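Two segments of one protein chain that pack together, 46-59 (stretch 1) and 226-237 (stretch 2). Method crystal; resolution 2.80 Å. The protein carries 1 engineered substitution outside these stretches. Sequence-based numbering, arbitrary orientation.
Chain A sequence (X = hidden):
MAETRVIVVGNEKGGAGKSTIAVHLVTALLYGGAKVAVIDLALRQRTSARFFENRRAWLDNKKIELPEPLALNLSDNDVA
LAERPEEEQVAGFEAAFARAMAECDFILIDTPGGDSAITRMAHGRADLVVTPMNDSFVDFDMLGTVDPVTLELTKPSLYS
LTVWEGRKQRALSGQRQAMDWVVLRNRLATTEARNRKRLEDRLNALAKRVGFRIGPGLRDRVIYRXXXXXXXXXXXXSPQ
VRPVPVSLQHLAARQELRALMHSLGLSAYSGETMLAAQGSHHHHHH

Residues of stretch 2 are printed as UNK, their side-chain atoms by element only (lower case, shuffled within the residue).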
# COMPACT_ATOMS: atom_id res chain seq x y z
N ARG A 46 10.24 6.75 1.63
CA ARG A 46 10.44 8.14 1.98
C ARG A 46 9.55 9.04 1.15
O ARG A 46 10.01 10.08 0.66
CB ARG A 46 11.89 8.51 1.76
CG ARG A 46 12.81 7.86 2.74
CD ARG A 46 14.25 8.02 2.32
NE ARG A 46 14.56 9.37 1.85
CZ ARG A 46 14.64 10.44 2.64
NH1 ARG A 46 14.40 10.33 3.94
NH2 ARG A 46 14.94 11.62 2.11
N THR A 47 8.28 8.66 1.02
CA THR A 47 7.32 9.42 0.20
C THR A 47 7.12 10.89 0.65
O THR A 47 7.15 11.81 -0.17
CB THR A 47 5.95 8.72 0.12
OG1 THR A 47 6.12 7.32 -0.17
CG2 THR A 47 5.07 9.37 -0.94
N SER A 48 6.89 11.11 1.95
CA SER A 48 6.72 12.47 2.44
C SER A 48 8.01 13.25 2.25
O SER A 48 8.00 14.38 1.79
CB SER A 48 6.30 12.51 3.90
OG SER A 48 5.32 11.55 4.22
N ALA A 49 9.14 12.63 2.58
CA ALA A 49 10.46 13.26 2.38
C ALA A 49 10.72 13.62 0.90
O ALA A 49 11.14 14.74 0.57
CB ALA A 49 11.55 12.37 2.93
N ARG A 50 10.48 12.66 0.01
CA ARG A 50 10.52 12.90 -1.43
C ARG A 50 9.57 14.03 -1.84
O ARG A 50 9.92 14.84 -2.68
CB ARG A 50 10.15 11.63 -2.19
CG ARG A 50 11.13 10.45 -2.00
CD ARG A 50 12.22 10.38 -3.08
NE ARG A 50 12.36 11.65 -3.80
CZ ARG A 50 11.96 11.85 -5.05
NH1 ARG A 50 12.11 13.04 -5.63
NH2 ARG A 50 11.42 10.86 -5.74
N PHE A 51 8.37 14.07 -1.27
CA PHE A 51 7.45 15.13 -1.65
C PHE A 51 8.12 16.47 -1.48
O PHE A 51 8.15 17.28 -2.39
CB PHE A 51 6.16 15.10 -0.85
CG PHE A 51 5.20 16.21 -1.22
CD1 PHE A 51 4.44 16.12 -2.37
CD2 PHE A 51 5.08 17.34 -0.43
CE1 PHE A 51 3.57 17.15 -2.72
CE2 PHE A 51 4.22 18.38 -0.78
CZ PHE A 51 3.46 18.29 -1.92
N PHE A 52 8.70 16.69 -0.31
CA PHE A 52 9.25 17.99 0.05
C PHE A 52 10.61 18.29 -0.56
O PHE A 52 10.95 19.46 -0.79
CB PHE A 52 9.22 18.20 1.56
CG PHE A 52 7.84 18.32 2.11
CD1 PHE A 52 7.27 17.30 2.85
CD2 PHE A 52 7.08 19.45 1.86
CE1 PHE A 52 5.99 17.41 3.34
CE2 PHE A 52 5.80 19.57 2.34
CZ PHE A 52 5.25 18.55 3.08
N GLU A 53 11.40 17.27 -0.85
CA GLU A 53 12.55 17.49 -1.73
C GLU A 53 12.13 18.01 -3.11
O GLU A 53 12.84 18.82 -3.70
CB GLU A 53 13.39 16.22 -1.88
CG GLU A 53 13.95 15.73 -0.58
CD GLU A 53 14.65 14.40 -0.72
OE1 GLU A 53 14.57 13.80 -1.83
OE2 GLU A 53 15.27 13.97 0.29
N ASN A 54 10.99 17.55 -3.63
CA ASN A 54 10.49 18.02 -4.90
C ASN A 54 9.95 19.44 -4.79
O ASN A 54 10.02 20.21 -5.75
CB ASN A 54 9.39 17.10 -5.45
CG ASN A 54 9.87 15.67 -5.70
OD1 ASN A 54 11.03 15.45 -6.04
ND2 ASN A 54 8.98 14.70 -5.53
N ARG A 55 9.42 19.79 -3.62
CA ARG A 55 8.86 21.12 -3.40
C ARG A 55 10.00 22.11 -3.38
O ARG A 55 10.00 23.12 -4.09
CB ARG A 55 8.14 21.16 -2.07
CG ARG A 55 7.35 22.44 -1.80
CD ARG A 55 6.50 22.23 -0.55
NE ARG A 55 5.65 23.35 -0.22
CZ ARG A 55 4.35 23.42 -0.51
NH1 ARG A 55 3.76 22.45 -1.16
NH2 ARG A 55 3.65 24.49 -0.16
N ARG A 56 10.97 21.80 -2.52
CA ARG A 56 12.24 22.49 -2.45
C ARG A 56 12.80 22.76 -3.85
O ARG A 56 12.93 23.90 -4.26
CB ARG A 56 13.21 21.63 -1.63
CG ARG A 56 14.59 22.22 -1.34
CD ARG A 56 14.53 23.57 -0.63
NE ARG A 56 13.92 24.59 -1.48
CZ ARG A 56 13.94 25.90 -1.22
NH1 ARG A 56 13.34 26.75 -2.05
NH2 ARG A 56 14.55 26.34 -0.13
N ALA A 57 13.10 21.69 -4.59
CA ALA A 57 13.68 21.82 -5.93
C ALA A 57 12.82 22.59 -6.91
O ALA A 57 13.35 23.28 -7.78
CB ALA A 57 14.00 20.46 -6.50
N TRP A 58 11.50 22.49 -6.77
CA TRP A 58 10.57 23.17 -7.68
C TRP A 58 10.42 24.68 -7.39
O TRP A 58 10.65 25.51 -8.28
CB TRP A 58 9.20 22.49 -7.66
CG TRP A 58 8.26 23.05 -8.68
CD1 TRP A 58 8.10 22.63 -9.97
CD2 TRP A 58 7.36 24.16 -8.51
NE1 TRP A 58 7.15 23.39 -10.60
CE2 TRP A 58 6.69 24.34 -9.73
CE3 TRP A 58 7.06 25.00 -7.44
CZ2 TRP A 58 5.73 25.33 -9.92
CZ3 TRP A 58 6.11 25.99 -7.63
CH2 TRP A 58 5.45 26.14 -8.86
N LEU A 59 10.02 25.02 -6.17
CA LEU A 59 9.94 26.42 -5.74
C LEU A 59 11.22 27.17 -6.07
O LEU A 59 11.20 28.30 -6.57
CB LEU A 59 9.70 26.53 -4.24
CG LEU A 59 8.31 26.18 -3.72
CD1 LEU A 59 8.32 26.07 -2.21
CD2 LEU A 59 7.32 27.22 -4.17
N UNK A 226 -1.65 13.95 -8.41
CA UNK A 226 -1.17 14.43 -9.69
C UNK A 226 -0.01 15.41 -9.55
O UNK A 226 0.78 15.57 -10.48
o UNK A 226 -3.27 16.39 -13.65
o UNK A 226 -3.84 17.13 -11.65
c UNK A 226 -1.97 15.67 -11.77
c UNK A 226 -2.33 15.10 -10.43
c UNK A 226 -3.11 16.45 -12.40
N UNK A 227 0.10 16.05 -8.39
CA UNK A 227 1.09 17.10 -8.18
C UNK A 227 2.34 16.63 -7.44
O UNK A 227 3.25 17.42 -7.16
c UNK A 227 0.46 18.28 -7.46
c UNK A 227 -1.44 19.92 -7.34
c UNK A 227 -0.71 18.90 -8.20
c UNK A 227 -0.18 19.54 -9.47
N UNK A 228 2.41 15.34 -7.14
CA UNK A 228 3.53 14.82 -6.38
C UNK A 228 4.88 15.15 -6.98
O UNK A 228 5.83 15.43 -6.27
c UNK A 228 5.90 11.84 -3.77
c UNK A 228 4.77 12.47 -4.28
c UNK A 228 3.41 13.32 -6.20
c UNK A 228 6.91 11.42 -4.61
c UNK A 228 6.80 11.62 -5.96
c UNK A 228 4.64 12.68 -5.64
c UNK A 228 5.65 12.24 -6.48
N UNK A 229 5.00 15.10 -8.31
CA UNK A 229 6.33 15.37 -8.86
C UNK A 229 6.83 16.80 -8.59
O UNK A 229 8.04 17.03 -8.64
c UNK A 229 4.06 14.56 -9.31
c UNK A 229 6.15 15.13 -10.37
c UNK A 229 4.97 14.21 -10.45
N UNK A 230 5.92 17.72 -8.30
CA UNK A 230 6.29 19.12 -8.08
C UNK A 230 6.38 19.43 -6.60
O UNK A 230 6.91 20.46 -6.21
c UNK A 230 5.24 20.04 -8.68
c UNK A 230 5.89 19.79 -11.08
c UNK A 230 4.30 19.19 -12.73
c UNK A 230 4.91 19.74 -10.10
c UNK A 230 3.62 19.39 -10.47
c UNK A 230 3.32 19.12 -11.78
c UNK A 230 5.58 19.52 -12.39
N UNK A 231 5.87 18.52 -5.79
CA UNK A 231 5.80 18.76 -4.37
C UNK A 231 4.85 19.91 -4.12
O UNK A 231 5.21 20.85 -3.47
N UNK A 232 3.64 19.82 -4.67
CA UNK A 232 2.60 20.80 -4.42
C UNK A 232 1.30 20.07 -4.06
O UNK A 232 1.19 18.86 -4.25
c UNK A 232 2.38 21.65 -5.67
c UNK A 232 3.52 22.37 -6.41
c UNK A 232 4.11 23.47 -5.56
c UNK A 232 3.02 22.95 -7.74
N UNK A 233 0.32 20.81 -3.55
CA UNK A 233 -1.01 20.25 -3.27
C UNK A 233 -2.09 21.25 -3.69
O UNK A 233 -1.77 22.34 -4.16
o UNK A 233 -1.45 21.10 -1.05
c UNK A 233 -1.17 19.91 -1.78
c UNK A 233 0.09 19.29 -1.24
N UNK A 234 -3.37 20.90 -3.53
CA UNK A 234 -4.46 21.83 -3.86
C UNK A 234 -4.32 23.14 -3.09
O UNK A 234 -4.67 24.22 -3.59
c UNK A 234 -6.75 21.33 -4.78
c UNK A 234 -5.81 19.88 -2.97
c UNK A 234 -5.45 19.87 -1.52
c UNK A 234 -5.88 21.28 -3.55
N UNK A 235 -3.85 23.04 -1.85
CA UNK A 235 -3.72 24.19 -0.99
C UNK A 235 -2.74 25.22 -1.56
O UNK A 235 -2.65 26.33 -1.07
c UNK A 235 -3.28 23.74 0.38
N UNK A 236 -2.01 24.84 -2.61
CA UNK A 236 -1.04 25.73 -3.24
C UNK A 236 -1.58 26.41 -4.49
O UNK A 236 -0.94 27.30 -5.04
c UNK A 236 1.01 24.53 -2.48
o UNK A 236 1.43 25.42 -1.71
c UNK A 236 0.19 24.95 -3.64
o UNK A 236 1.24 23.31 -2.34
N UNK A 237 -2.74 25.98 -4.96
CA UNK A 237 -3.18 26.37 -6.29
C UNK A 237 -3.94 27.68 -6.38
O UNK A 237 -5.08 27.74 -6.83
c UNK A 237 -3.80 22.96 -7.95
c UNK A 237 -3.92 25.23 -6.98
c UNK A 237 -3.03 24.01 -7.19
c UNK A 237 -1.77 24.40 -7.91

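Stretch 1 is a helix from Thr47 to Leu59, and stretch 2 is an irregular segment whose middle lies against it. Position 226 has three side-chain carbons in a row, the last carrying two oxygens. This is Glu226, too far from the helix to touch it. At 227, four carbons fork at the second, the pattern of leucine. Leu227 does not reach the helix with its side chain, but its carbonyl O accepts a backbone hydrogen bond from N of position 230, helping to shape the turn.

Position 228 bears one carbon and then a ring of six carbons without oxygen, hence Phe228. The flat ring fills space among Thr47, Arg50, Phe51 and Asn54: Thr47 O lies at its edge, Asn54 ND2 over one face, and its CD1 is 4.1 Å from Phe51 CD1. Asn54 ND2 also gives a weak hydrogen bond to Phe228 O (3.3 Å). At 229, three carbons close a ring onto the backbone nitrogen, so this is Pro229. Its side chain points away from the helix, and contact is left to its carbonyl, with O 3.5 Å from Asn54 CB.

Position 230 again has one carbon and a six-carbon ring. Phe230 directs its ring edge toward the face of Trp58 in an offset edge-to-face pair, centroids 5.3 Å apart, while its CB sits over the five-membered ring of the tryptophan. Position 231 has no side-chain atoms and is Gly231. Its CA is 4.0 Å from Arg55 CA, and an ideal CB would lie 2.4 Å from Arg55 N and 2.5 Å from Phe51 O, both clashes. Its phi of 65° also favours glycine. The bare CA packs over the face of the Phe51 ring, 3.5 Å from the centroid.

At 232, four carbons fork at the second. Leu232 starts away from the helix, yet the end of its side chain comes nearer and places CD1 over the six-membered ring of Trp58, a suitable apolar partner. Position 233 has a carbon carrying one oxygen and one carbon, so it is Thr233; its methyl CG2 is 3.6 Å from Phe51 CZ.

Position 234, four carbons forked at the first with one arm two carbons long, is Ile234, and 235, a single carbon, is Ala235; neither contacts the helix. At 236, two carbons, the second bearing two oxygens, mark Asp236. Its carboxylate meets the Arg55 guanidinium in a two-pronged salt bridge, NH1 to OD1 and NH2 to OD2, each 2.9 Å, and OD1 also accepts from Thr233 N. Position 237, four carbons forked at the second, is Leu237, poorly ordered and out of reach.

The contact works through close backbone approach at Gly231, with aromatic and aliphatic packing around it. Arg55 adds polar hold: NH1 donates to Gly231 O (3.2 Å) as well as to Asp236, tying the glycine turn and the following 3-10 segment to the same helical residue.

Stretch 2 226-237: ELFPFGLTIADL
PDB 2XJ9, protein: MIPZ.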